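PDB 6FOP: glycoside hydrolase family 81 from Clostridium thermocellum, which probably hydrolyses beta-1,3-glucans such as laminarin, as a glucanase of the cellulosome. Local coordinates for residues N308-G313 against M711-G716; R682-Y687 against D700-T705; A668-Y673 against S692-T697; Y622-P627 against C654-L659. All coordinates share one frame; numbering follows the deposited sequence. Where two conformers were deposited one is given.

How the contacts relate
The four contacts lie where the C-terminal strands meet the helical part. Contacts 1, 2 and 3 follow one another closely: the centres of contacts 1 and 2 lie about 10 Å apart and those of contacts 2 and 3 about 9 Å. Strand 681-688 pairs with strand 710-715 of contact 1, and strand 703-706 with strand 694-697 of contact 3. Contact 4 joins this group through Asn655, whose OD1 accepts from the backbone N of Lys312, while the centre of contact 4 stays about 25 Å from that of contact 3. The side chain of Asp657 in contact 4 is about 10 Å from a bound magnesium ion and about 14 Å from the nickel ion.

Contact 1: residues N308-G313 against M711-G716; sequences NLPDKG and MAVSTG
Loop 308-313 passes over one face of strand 711-715 without pairing to it, its backbone coming nearest where the CA atoms of Pro310 and Met711 are 7.5 Å apart. The strand forms an outer edge of the four-stranded antiparallel sheet near the C-terminus, and the loop leads into helix 317-329, so the contact joins that sheet to the helical part of the enzyme. Met711 and Val713 point from the strand toward the loop. Pro310 answers both with one atom: its CB sits 3.6 Å from Val713 CG2 and 3.7 Å from Met711 SD, and the proline and valine side chains cross at about a right angle. Met711 is modelled in two conformations; in the one described it bends at its thioether (chi3 -79°), which carries CE to the tip of Asn308. In that conformer CE lies 3.7 Å from Asn308 ND2 and also approaches Asn308 O, a buried carbonyl oxygen with no hydrogen-bond partner in the model. Asn308 ND2 itself donates to Leu309 O, which also receives Gln358 NE2; Asn308 ND2 stands above the carbonyl plane of Leu309 while the oxygen lies in the plane of the Asn308 amide, at 2.9 Å from ND2. Farther along, Lys312 slides past Val713 in the opposite direction, with Lys312 CE 3.8 Å from both Val713 CB and Val713 CG1.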
loop_
_atom_site.group_PDB
_atom_site.type_symbol
_atom_site.label_atom_id
_atom_site.label_comp_id
_atom_site.label_asym_id
_atom_site.label_seq_id
_atom_site.Cartn_x
_atom_site.Cartn_y
_atom_site.Cartn_z
ATOM N N ASN A 308 10.696 -17.261 10.829
ATOM C CA ASN A 308 12.125 -17.088 11.096
ATOM C C ASN A 308 12.871 -18.014 10.155
ATOM O O ASN A 308 12.320 -18.988 9.667
ATOM C CB ASN A 308 12.491 -17.437 12.552
ATOM C CG ASN A 308 12.032 -18.837 12.965
ATOM O OD1 ASN A 308 10.891 -19.037 13.391
ATOM N ND2 ASN A 308 12.931 -19.804 12.873
ATOM N N LEU A 309 14.153 -17.711 9.913
ATOM C CA LEU A 309 15.017 -18.660 9.238
ATOM C C LEU A 309 15.429 -19.796 10.222
ATOM O O LEU A 309 15.451 -19.593 11.436
ATOM C CB LEU A 309 16.259 -17.968 8.675
ATOM C CG LEU A 309 15.996 -16.947 7.567
ATOM C CD1 LEU A 309 17.305 -16.367 7.081
ATOM C CD2 LEU A 309 15.239 -17.571 6.404
ATOM N N PRO A 310 15.647 -21.002 9.686
ATOM C CA PRO A 310 16.010 -22.141 10.546
ATOM C C PRO A 310 17.447 -22.025 11.074
ATOM O O PRO A 310 18.155 -21.070 10.774
ATOM C CB PRO A 310 15.865 -23.338 9.598
ATOM C CG PRO A 310 16.228 -22.794 8.290
ATOM C CD PRO A 310 15.641 -21.389 8.260
ATOM N N ASP A 311 17.849 -23.009 11.881
ATOM C CA ASP A 311 19.203 -23.051 12.449
ATOM C C ASP A 311 20.100 -23.855 11.535
ATOM O O ASP A 311 20.448 -24.976 11.839
ATOM C CB ASP A 311 19.165 -23.637 13.855
ATOM C CG ASP A 311 20.513 -23.654 14.525
ATOM O OD1 ASP A 311 21.473 -23.000 14.061
ATOM O OD2 ASP A 311 20.597 -24.332 15.559
ATOM N N LYS A 312 20.476 -23.262 10.410
ATOM C CA LYS A 312 21.280 -23.937 9.391
ATOM C C LYS A 312 22.527 -23.173 8.969
ATOM O O LYS A 312 23.226 -23.590 8.065
ATOM C CB LYS A 312 20.437 -24.318 8.165
ATOM C CG LYS A 312 19.334 -25.306 8.473
ATOM C CD LYS A 312 19.885 -26.682 8.848
ATOM C CE LYS A 312 18.741 -27.596 9.245
ATOM N NZ LYS A 312 19.204 -28.938 9.737
ATOM N N GLY A 313 22.840 -22.090 9.659
ATOM C CA GLY A 313 23.889 -21.188 9.204
ATOM C C GLY A 313 25.303 -21.633 9.486
ATOM O O GLY A 313 25.556 -22.457 10.366
ATOM N N MET A 711 9.076 -26.391 12.949
ATOM C CA MET A 711 9.809 -26.130 11.712
ATOM C C MET A 711 10.500 -27.401 11.255
ATOM O O MET A 711 11.044 -28.162 12.064
ATOM C CB MET A 711 10.860 -25.016 11.880
ATOM C CG MET A 711 11.507 -24.542 10.578
ATOM S SD MET A 711 12.339 -22.927 10.635
ATOM C CE MET A 711 10.920 -21.858 10.527
ATOM N N ALA A 712 10.477 -27.640 9.955
ATOM C CA ALA A 712 11.200 -28.754 9.342
ATOM C C ALA A 712 12.011 -28.254 8.173
ATOM O O ALA A 712 11.582 -27.342 7.455
ATOM C CB ALA A 712 10.257 -29.836 8.898
ATOM N N VAL A 713 13.189 -28.851 7.978
ATOM C CA VAL A 713 14.102 -28.529 6.905
ATOM C C VAL A 713 14.540 -29.821 6.242
ATOM O O VAL A 713 14.924 -30.792 6.932
ATOM C CB VAL A 713 15.365 -27.822 7.427
ATOM C CG1 VAL A 713 16.287 -27.419 6.285
ATOM C CG2 VAL A 713 14.999 -26.590 8.284
ATOM N N SER A 714 14.530 -29.839 4.919
ATOM C CA SER A 714 15.022 -30.998 4.155
ATOM C C SER A 714 15.789 -30.504 2.952
ATOM O O SER A 714 15.323 -29.611 2.249
ATOM C CB SER A 714 13.888 -31.930 3.752
ATOM O OG SER A 714 14.381 -33.063 3.025
ATOM N N THR A 715 16.988 -31.046 2.739
ATOM C CA THR A 715 17.827 -30.691 1.594
ATOM C C THR A 715 17.853 -31.816 0.572
ATOM O O THR A 715 18.053 -32.978 0.932
ATOM C CB THR A 715 19.257 -30.390 2.058
ATOM O OG1 THR A 715 19.222 -29.257 2.929
ATOM C CG2 THR A 715 20.177 -30.068 0.897
ATOM N N GLY A 716 17.675 -31.466 -0.699
ATOM C CA GLY A 716 17.827 -32.417 -1.784
ATOM C C GLY A 716 16.586 -33.231 -2.038
ATOM O O GLY A 716 15.507 -32.946 -1.507
#

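Contact 2: residues R682-Y687 against D700-T705; sequences RTYVVY and DGKVMT
Tyr684 and Met704 meet between two layers of beta structure near the C-terminus, where the four-stranded sheet containing strand 681-688 faces the hairpin of strands 694-697 and 703-706. Lys702 lays its aliphatic chain over the Tyr684 ring in a CH-pi contact: Lys702 CG stands 3.5 Å from the ring centroid, almost exactly on the ring normal. A bend at chi2 (70°) then sends Lys702 CD over the CE1 side of the ring, and beyond it the ammonium leaves to bind Ser714 OG and Gly716 O. The ring of Phe698 meets Tyr684 edge-to-face. Deeper in, Met704 SD touches Tyr684 CB at 3.6 Å and, more loosely, Val686 CG2. At the hydroxyl end the oxygen Asp700 OD2 accepts twice, from Tyr684 OH (2.6 Å) on its syn side and from Arg682 NH1 (2.8 Å) on its anti side, the latter as a salt bridge. Its partner oxygen, Asp700 OD1, closes an Asx turn by taking the backbone N of Lys702 at 3.1 Å. Arg682 reaches a second acid, Asp663, through NE. With two donors on one oxygen and a third on the other, the Asp700 carboxylate is probably kept ionised and its rotation fixed.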
loop_
_atom_site.group_PDB
_atom_site.type_symbol
_atom_site.label_atom_id
_atom_site.label_comp_id
_atom_site.label_asym_id
_atom_site.label_seq_id
_atom_site.Cartn_x
_atom_site.Cartn_y
_atom_site.Cartn_z
ATOM N N ARG A 682 18.492 -27.761 -3.748
ATOM C CA ARG A 682 17.401 -27.093 -3.044
ATOM C C ARG A 682 17.288 -27.533 -1.597
ATOM O O ARG A 682 17.446 -28.714 -1.284
ATOM C CB ARG A 682 16.065 -27.324 -3.752
ATOM C CG ARG A 682 15.927 -26.488 -4.994
ATOM C CD ARG A 682 14.609 -26.732 -5.696
ATOM N NE ARG A 682 14.532 -25.813 -6.824
ATOM C CZ ARG A 682 13.797 -25.977 -7.912
ATOM N NH1 ARG A 682 13.025 -27.052 -8.073
ATOM N NH2 ARG A 682 13.860 -25.040 -8.857
ATOM N N THR A 683 17.021 -26.566 -0.726
ATOM C CA THR A 683 16.636 -26.825 0.653
ATOM C C THR A 683 15.229 -26.259 0.854
ATOM O O THR A 683 14.922 -25.115 0.459
ATOM C CB THR A 683 17.633 -26.241 1.674
ATOM O OG1 THR A 683 18.909 -26.851 1.475
ATOM C CG2 THR A 683 17.171 -26.505 3.085
ATOM N N TYR A 684 14.381 -27.073 1.454
ATOM C CA TYR A 684 12.974 -26.782 1.636
ATOM C C TYR A 684 12.724 -26.567 3.119
ATOM O O TYR A 684 13.139 -27.405 3.942
ATOM C CB TYR A 684 12.168 -27.973 1.136
ATOM C CG TYR A 684 12.456 -28.389 -0.285
ATOM C CD1 TYR A 684 13.536 -29.190 -0.595
ATOM C CD2 TYR A 684 11.625 -27.991 -1.329
ATOM C CE1 TYR A 684 13.814 -29.578 -1.883
ATOM C CE2 TYR A 684 11.893 -28.379 -2.635
ATOM C CZ TYR A 684 12.991 -29.164 -2.909
ATOM O OH TYR A 684 13.265 -29.574 -4.184
ATOM N N VAL A 685 12.072 -25.474 3.478
ATOM C CA VAL A 685 11.798 -25.138 4.865
ATOM C C VAL A 685 10.303 -24.927 5.011
ATOM O O VAL A 685 9.702 -24.185 4.223
ATOM C CB VAL A 685 12.533 -23.875 5.322
ATOM C CG1 VAL A 685 12.295 -23.622 6.808
ATOM C CG2 VAL A 685 14.028 -23.989 4.978
ATOM N N VAL A 686 9.698 -25.582 5.973
ATOM C CA VAL A 686 8.269 -25.437 6.263
ATOM C C VAL A 686 8.077 -25.143 7.748
ATOM O O VAL A 686 8.743 -25.749 8.594
ATOM C CB VAL A 686 7.519 -26.736 5.938
ATOM C CG1 VAL A 686 6.060 -26.675 6.365
ATOM C CG2 VAL A 686 7.633 -27.051 4.464
ATOM N N TYR A 687 7.113 -24.287 8.082
ATOM C CA TYR A 687 6.650 -24.166 9.444
ATOM C C TYR A 687 5.201 -24.615 9.496
ATOM O O TYR A 687 4.358 -24.132 8.724
ATOM C CB TYR A 687 6.789 -22.749 10.026
ATOM C CG TYR A 687 6.485 -22.788 11.508
ATOM C CD1 TYR A 687 7.418 -23.294 12.405
ATOM C CD2 TYR A 687 5.245 -22.455 12.014
ATOM C CE1 TYR A 687 7.129 -23.425 13.742
ATOM C CE2 TYR A 687 4.957 -22.586 13.371
ATOM C CZ TYR A 687 5.912 -23.068 14.233
ATOM O OH TYR A 687 5.644 -23.218 15.576
ATOM N N ASP A 700 7.909 -29.117 -7.483
ATOM C CA ASP A 700 8.938 -29.975 -8.077
ATOM C C ASP A 700 8.874 -31.439 -7.594
ATOM O O ASP A 700 9.751 -32.222 -7.940
ATOM C CB ASP A 700 10.341 -29.376 -7.858
ATOM C CG ASP A 700 10.736 -29.305 -6.392
ATOM O OD1 ASP A 700 9.965 -29.799 -5.536
ATOM O OD2 ASP A 700 11.823 -28.742 -6.124
ATOM N N GLY A 701 7.842 -31.796 -6.835
ATOM C CA GLY A 701 7.700 -33.156 -6.328
ATOM C C GLY A 701 8.181 -33.424 -4.923
ATOM O O GLY A 701 7.867 -34.468 -4.351
ATOM N N LYS A 702 8.893 -32.482 -4.318
ATOM C CA LYS A 702 9.348 -32.689 -2.943
ATOM C C LYS A 702 8.135 -32.851 -2.032
ATOM O O LYS A 702 7.184 -32.066 -2.124
ATOM C CB LYS A 702 10.209 -31.504 -2.489
ATOM C CG LYS A 702 10.787 -31.637 -1.093
ATOM C CD LYS A 702 11.881 -32.694 -0.990
ATOM C CE LYS A 702 12.484 -32.689 0.400
ATOM N NZ LYS A 702 13.606 -33.658 0.471
ATOM N N VAL A 703 8.191 -33.830 -1.136
ATOM C CA VAL A 703 7.158 -34.048 -0.128
ATOM C C VAL A 703 7.811 -34.078 1.249
ATOM O O VAL A 703 8.815 -34.789 1.457
ATOM C CB VAL A 703 6.384 -35.374 -0.340
ATOM C CG1 VAL A 703 5.339 -35.582 0.746
ATOM C CG2 VAL A 703 5.709 -35.382 -1.702
ATOM N N MET A 704 7.260 -33.299 2.180
ATOM C CA MET A 704 7.692 -33.314 3.583
ATOM C C MET A 704 6.504 -33.505 4.499
ATOM O O MET A 704 5.438 -32.926 4.280
ATOM C CB MET A 704 8.367 -31.989 3.939
ATOM C CG MET A 704 9.671 -31.738 3.201
ATOM S SD MET A 704 10.312 -30.055 3.364
ATOM C CE MET A 704 10.560 -29.959 5.138
ATOM N N THR A 705 6.677 -34.333 5.525
ATOM C CA THR A 705 5.707 -34.434 6.580
ATOM C C THR A 705 6.273 -33.684 7.780
ATOM O O THR A 705 7.402 -33.933 8.186
ATOM C CB THR A 705 5.383 -35.895 6.926
ATOM O OG1 THR A 705 4.852 -36.533 5.764
ATOM C CG2 THR A 705 4.356 -35.958 8.054
#

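Contact 3: residues A668-Y673 against S692-T697; sequences ADTPLY and SAKKVT
A water bridging Asp669 and Thr697 is gripped by three groups: it donates to Asp669 OD2 and to Lys695 O, each at 2.7 Å, and accepts from Thr697 OG1 at 2.8 Å. Beside it two direct bonds tie the loop to strand 694-697. Thr697 N donates to Asp669 OD1 (2.9 Å) along a nearly straight path, 171° at the hydrogen, meeting the oxygen from above the carboxylate plane. In return Asp669 N donates to Thr697 O at 3.2 Å. In Asp669, CG sits between the backbone N and the carbonyl carbon (chi1 65°); the residue is also the centre of an inverse gamma turn. Next to it the apolar branches close up: Thr670 CG2 packs on Val696 CG1 at 3.7 Å, the two side chains crossing at about a right angle, and Ala668 CB touches the same valine methyl. Ala668 CB also lies over the centre of one face of the Tyr673 ring. Another water joins Thr670 OG1 (2.7 Å) to Lys694 NZ (2.9 Å), whose chain turns at its last torsion. On its other edge strand 694-697 pairs with strand 703-706, through backbone bonds of Lys694 and Val696. The Asp669 carboxylate thus takes the acceptor role that a neighbouring strand's carbonyl would play toward Thr697 N, and the water held by Asp669 OD2 carries the edge bonding on to Lys695 O.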
loop_
_atom_site.group_PDB
_atom_site.type_symbol
_atom_site.label_atom_id
_atom_site.label_comp_id
_atom_site.label_asym_id
_atom_site.label_seq_id
_atom_site.Cartn_x
_atom_site.Cartn_y
_atom_site.Cartn_z
ATOM N N ALA A 668 4.419 -24.373 -2.931
ATOM C CA ALA A 668 3.983 -25.450 -2.048
ATOM C C ALA A 668 2.562 -25.222 -1.603
ATOM O O ALA A 668 2.084 -24.072 -1.559
ATOM C CB ALA A 668 4.896 -25.575 -0.828
ATOM N N ASP A 669 1.914 -26.319 -1.215
ATOM C CA ASP A 669 0.513 -26.318 -0.778
ATOM C C ASP A 669 0.318 -26.035 0.724
ATOM O O ASP A 669 -0.468 -26.691 1.419
ATOM C CB ASP A 669 -0.199 -27.604 -1.211
ATOM C CG ASP A 669 0.350 -28.866 -0.564
ATOM O OD1 ASP A 669 1.355 -28.809 0.187
ATOM O OD2 ASP A 669 -0.230 -29.928 -0.871
ATOM N N THR A 670 1.041 -25.033 1.220
ATOM C CA THR A 670 0.970 -24.630 2.622
ATOM C C THR A 670 1.312 -23.142 2.722
ATOM O O THR A 670 1.979 -22.625 1.839
ATOM C CB THR A 670 1.912 -25.524 3.485
ATOM O OG1 THR A 670 1.477 -25.540 4.835
ATOM C CG2 THR A 670 3.353 -25.072 3.383
ATOM N N PRO A 671 0.887 -22.455 3.812
ATOM C CA PRO A 671 1.138 -21.000 3.821
ATOM C C PRO A 671 2.537 -20.605 4.283
ATOM O O PRO A 671 3.018 -19.564 3.870
ATOM C CB PRO A 671 0.102 -20.436 4.788
ATOM C CG PRO A 671 -0.624 -21.585 5.365
ATOM C CD PRO A 671 -0.214 -22.856 4.703
ATOM N N LEU A 672 3.190 -21.404 5.138
ATOM C CA LEU A 672 4.463 -20.997 5.745
ATOM C C LEU A 672 5.555 -21.934 5.238
ATOM O O LEU A 672 5.720 -23.051 5.719
ATOM C CB LEU A 672 4.366 -20.988 7.259
ATOM C CG LEU A 672 3.214 -20.174 7.868
ATOM C CD1 LEU A 672 3.250 -20.290 9.398
ATOM C CD2 LEU A 672 3.247 -18.736 7.421
ATOM N N TYR A 673 6.282 -21.469 4.237
ATOM C CA TYR A 673 7.377 -22.211 3.643
ATOM C C TYR A 673 8.325 -21.247 2.952
ATOM O O TYR A 673 7.986 -20.087 2.726
ATOM C CB TYR A 673 6.889 -23.258 2.643
ATOM C CG TYR A 673 6.317 -22.686 1.353
ATOM C CD1 TYR A 673 4.989 -22.262 1.278
ATOM C CD2 TYR A 673 7.091 -22.628 0.209
ATOM C CE1 TYR A 673 4.468 -21.759 0.082
ATOM C CE2 TYR A 673 6.594 -22.143 -0.982
ATOM C CZ TYR A 673 5.277 -21.731 -1.055
ATOM O OH TYR A 673 4.817 -21.291 -2.276
ATOM N N SER A 692 -2.024 -30.325 14.056
ATOM C CA SER A 692 -1.963 -31.633 13.376
ATOM C C SER A 692 -0.740 -31.680 12.473
ATOM O O SER A 692 -0.343 -30.653 11.898
ATOM C CB SER A 692 -3.200 -31.836 12.492
ATOM O OG SER A 692 -4.398 -31.691 13.222
ATOM N N ALA A 693 -0.174 -32.871 12.294
ATOM C CA ALA A 693 0.856 -33.071 11.274
ATOM C C ALA A 693 0.334 -32.692 9.884
ATOM O O ALA A 693 -0.849 -32.866 9.593
ATOM C CB ALA A 693 1.326 -34.503 11.265
ATOM N N LYS A 694 1.231 -32.144 9.061
ATOM C CA LYS A 694 0.922 -31.706 7.695
ATOM C C LYS A 694 1.775 -32.476 6.724
ATOM O O LYS A 694 2.958 -32.732 6.987
ATOM C CB LYS A 694 1.226 -30.219 7.489
ATOM C CG LYS A 694 0.184 -29.234 7.954
ATOM C CD LYS A 694 0.662 -27.818 7.631
ATOM C CE LYS A 694 -0.284 -26.765 8.185
ATOM N NZ LYS A 694 -1.630 -26.896 7.531
ATOM N N LYS A 695 1.190 -32.849 5.592
ATOM C CA LYS A 695 1.951 -33.296 4.447
ATOM C C LYS A 695 2.010 -32.129 3.478
ATOM O O LYS A 695 0.961 -31.655 3.023
ATOM C CB LYS A 695 1.295 -34.487 3.762
ATOM C CG LYS A 695 2.067 -34.980 2.550
ATOM C CD LYS A 695 1.253 -35.979 1.735
ATOM C CE LYS A 695 1.538 -37.401 2.118
ATOM N NZ LYS A 695 0.915 -38.294 1.097
ATOM N N VAL A 696 3.222 -31.671 3.187
ATOM C CA VAL A 696 3.464 -30.516 2.299
ATOM C C VAL A 696 4.120 -31.019 1.036
ATOM O O VAL A 696 5.159 -31.701 1.079
ATOM C CB VAL A 696 4.329 -29.443 2.987
ATOM C CG1 VAL A 696 4.583 -28.282 2.017
ATOM C CG2 VAL A 696 3.668 -28.986 4.283
ATOM N N THR A 697 3.513 -30.655 -0.092
ATOM C CA THR A 697 3.982 -31.047 -1.404
ATOM C C THR A 697 4.383 -29.820 -2.187
ATOM O O THR A 697 3.622 -28.857 -2.253
ATOM C CB THR A 697 2.899 -31.846 -2.165
ATOM O OG1 THR A 697 2.498 -32.974 -1.369
ATOM C CG2 THR A 697 3.410 -32.335 -3.505
HETATM O O HOH W 1 0.480 -32.166 0.366
HETATM O O HOH W 2 -0.915 -26.861 4.707
HETATM O O HOH W 3 -0.030 -29.003 3.077
#

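Contact 4: residues Y622-P627 against C654-L659; sequences YALYDP and CNLDSL
Leu656 is the bump of this contact, projecting from helix 646-659 into a hollow walled by Ala623, Leu624 and Pro627. Its CD1 goes deepest: Leu656 CD1 is 3.7 Å from Ala623 O, and it lies 3.8 Å from both Ala623 CB and Leu624 CD2. The branch reaches that far because chi2 (170°) sets CD1 anti to CA, prolonging the side chain away from its own helix. Leu624 starts out from its CA away from the helix, yet its CD2 end swings back and crosses Leu656 obliquely. The other wall is the Pro627 ring, which fills the shallow step where Leu656 passes into Asp657. Pro627 CB rests 3.5 Å from Asp657 N, and Pro627 CG meets Leu656 O at 3.6 Å, so the ring lies against the peptide itself. The CB atoms of Pro627 and Leu656 also touch, at 3.9 Å. Asp657 turns its carboxylate to Thr314 OG1. Pro627 opens helix 627-633 directly after the N-cap Asp626, whose OD1 accepts from Ala629 N. A short turn between two helices, packed on a third, is consistent with the (alpha/alpha)6 barrel of family 81, a member of the six-hairpin clan.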
loop_
_atom_site.group_PDB
_atom_site.type_symbol
_atom_site.label_atom_id
_atom_site.label_comp_id
_atom_site.label_asym_id
_atom_site.label_seq_id
_atom_site.Cartn_x
_atom_site.Cartn_y
_atom_site.Cartn_z
ATOM N N TYR A 622 22.727 -7.676 0.422
ATOM C CA TYR A 622 23.716 -8.183 -0.531
ATOM C C TYR A 622 23.825 -9.705 -0.441
ATOM O O TYR A 622 24.162 -10.362 -1.440
ATOM C CB TYR A 622 25.095 -7.545 -0.331
ATOM C CG TYR A 622 26.028 -7.771 -1.487
ATOM C CD1 TYR A 622 25.819 -7.146 -2.712
ATOM C CD2 TYR A 622 27.155 -8.565 -1.344
ATOM C CE1 TYR A 622 26.661 -7.365 -3.782
ATOM C CE2 TYR A 622 28.009 -8.788 -2.420
ATOM C CZ TYR A 622 27.781 -8.153 -3.622
ATOM O OH TYR A 622 28.631 -8.356 -4.688
ATOM N N ALA A 623 23.531 -10.265 0.747
ATOM C CA ALA A 623 23.507 -11.714 0.921
ATOM C C ALA A 623 22.453 -12.423 0.057
ATOM O O ALA A 623 22.542 -13.633 -0.113
ATOM C CB ALA A 623 23.286 -12.065 2.382
ATOM N N LEU A 624 21.499 -11.668 -0.524
ATOM C CA LEU A 624 20.564 -12.224 -1.497
ATOM C C LEU A 624 21.152 -12.321 -2.912
ATOM O O LEU A 624 20.484 -12.820 -3.837
ATOM C CB LEU A 624 19.259 -11.445 -1.492
ATOM C CG LEU A 624 18.501 -11.493 -0.169
ATOM C CD1 LEU A 624 17.444 -10.397 -0.087
ATOM C CD2 LEU A 624 17.877 -12.870 0.049
ATOM N N TYR A 625 22.425 -11.924 -3.050
ATOM C CA TYR A 625 23.219 -12.181 -4.263
ATOM C C TYR A 625 24.470 -13.036 -3.943
ATOM O O TYR A 625 24.730 -14.024 -4.606
ATOM C CB TYR A 625 23.638 -10.839 -4.868
ATOM C CG TYR A 625 24.637 -10.908 -5.983
ATOM C CD1 TYR A 625 24.271 -11.376 -7.239
ATOM C CD2 TYR A 625 25.968 -10.513 -5.789
ATOM C CE1 TYR A 625 25.186 -11.430 -8.277
ATOM C CE2 TYR A 625 26.886 -10.553 -6.824
ATOM C CZ TYR A 625 26.497 -11.022 -8.058
ATOM O OH TYR A 625 27.427 -11.077 -9.071
ATOM N N ASP A 626 25.235 -12.619 -2.939
ATOM C CA ASP A 626 26.508 -13.290 -2.604
ATOM C C ASP A 626 26.664 -13.343 -1.082
ATOM O O ASP A 626 27.289 -12.466 -0.483
ATOM C CB ASP A 626 27.686 -12.588 -3.270
ATOM C CG ASP A 626 28.990 -13.340 -3.102
ATOM O OD1 ASP A 626 29.054 -14.312 -2.294
ATOM O OD2 ASP A 626 29.964 -12.914 -3.770
ATOM N N PRO A 627 26.057 -14.365 -0.457
ATOM C CA PRO A 627 26.154 -14.454 1.001
ATOM C C PRO A 627 27.570 -14.660 1.545
ATOM O O PRO A 627 27.869 -14.203 2.642
ATOM C CB PRO A 627 25.236 -15.614 1.372
ATOM C CG PRO A 627 24.750 -16.216 0.112
ATOM C CD PRO A 627 25.166 -15.384 -1.041
ATOM N N CYS A 654 24.484 -15.825 7.483
ATOM C CA CYS A 654 25.111 -17.160 7.534
ATOM C C CYS A 654 24.133 -18.267 7.139
ATOM O O CYS A 654 24.543 -19.295 6.596
ATOM C CB CYS A 654 25.678 -17.440 8.908
ATOM S SG CYS A 654 27.115 -16.418 9.313
ATOM N N ASN A 655 22.818 -18.073 7.394
ATOM C CA ASN A 655 21.842 -19.022 6.861
ATOM C C ASN A 655 21.801 -18.983 5.331
ATOM O O ASN A 655 21.743 -20.033 4.680
ATOM C CB ASN A 655 20.462 -18.825 7.461
ATOM C CG ASN A 655 20.250 -19.698 8.690
ATOM O OD1 ASN A 655 20.227 -20.927 8.590
ATOM N ND2 ASN A 655 20.120 -19.069 9.850
ATOM N N LEU A 656 21.821 -17.792 4.726
ATOM C CA LEU A 656 21.845 -17.751 3.258
ATOM C C LEU A 656 23.125 -18.370 2.684
ATOM O O LEU A 656 23.107 -19.029 1.658
ATOM C CB LEU A 656 21.624 -16.331 2.726
ATOM C CG LEU A 656 20.232 -15.753 3.022
ATOM C CD1 LEU A 656 20.194 -14.273 2.685
ATOM C CD2 LEU A 656 19.153 -16.507 2.288
ATOM N N ASP A 657 24.225 -18.201 3.422
ATOM C CA ASP A 657 25.511 -18.820 3.080
ATOM C C ASP A 657 25.411 -20.358 2.978
ATOM O O ASP A 657 25.994 -20.964 2.074
ATOM C CB ASP A 657 26.564 -18.385 4.116
ATOM C CG ASP A 657 27.984 -18.777 3.733
ATOM O OD1 ASP A 657 28.382 -18.740 2.540
ATOM O OD2 ASP A 657 28.734 -19.117 4.653
ATOM N N SER A 658 24.612 -20.957 3.873
ATOM C CA SER A 658 24.411 -22.384 3.912
ATOM C C SER A 658 23.300 -22.880 2.977
ATOM O O SER A 658 23.467 -23.879 2.255
ATOM C CB SER A 658 24.053 -22.754 5.353
ATOM O OG SER A 658 23.809 -24.117 5.441
ATOM N N LEU A 659 22.159 -22.204 3.035
ATOM C CA LEU A 659 20.932 -22.632 2.329
ATOM C C LEU A 659 20.942 -22.304 0.854
ATOM O O LEU A 659 20.339 -23.027 0.044
ATOM C CB LEU A 659 19.714 -21.959 2.955
ATOM C CG LEU A 659 19.394 -22.226 4.438
ATOM C CD1 LEU A 659 18.387 -21.184 4.959
ATOM C CD2 LEU A 659 18.798 -23.591 4.643
#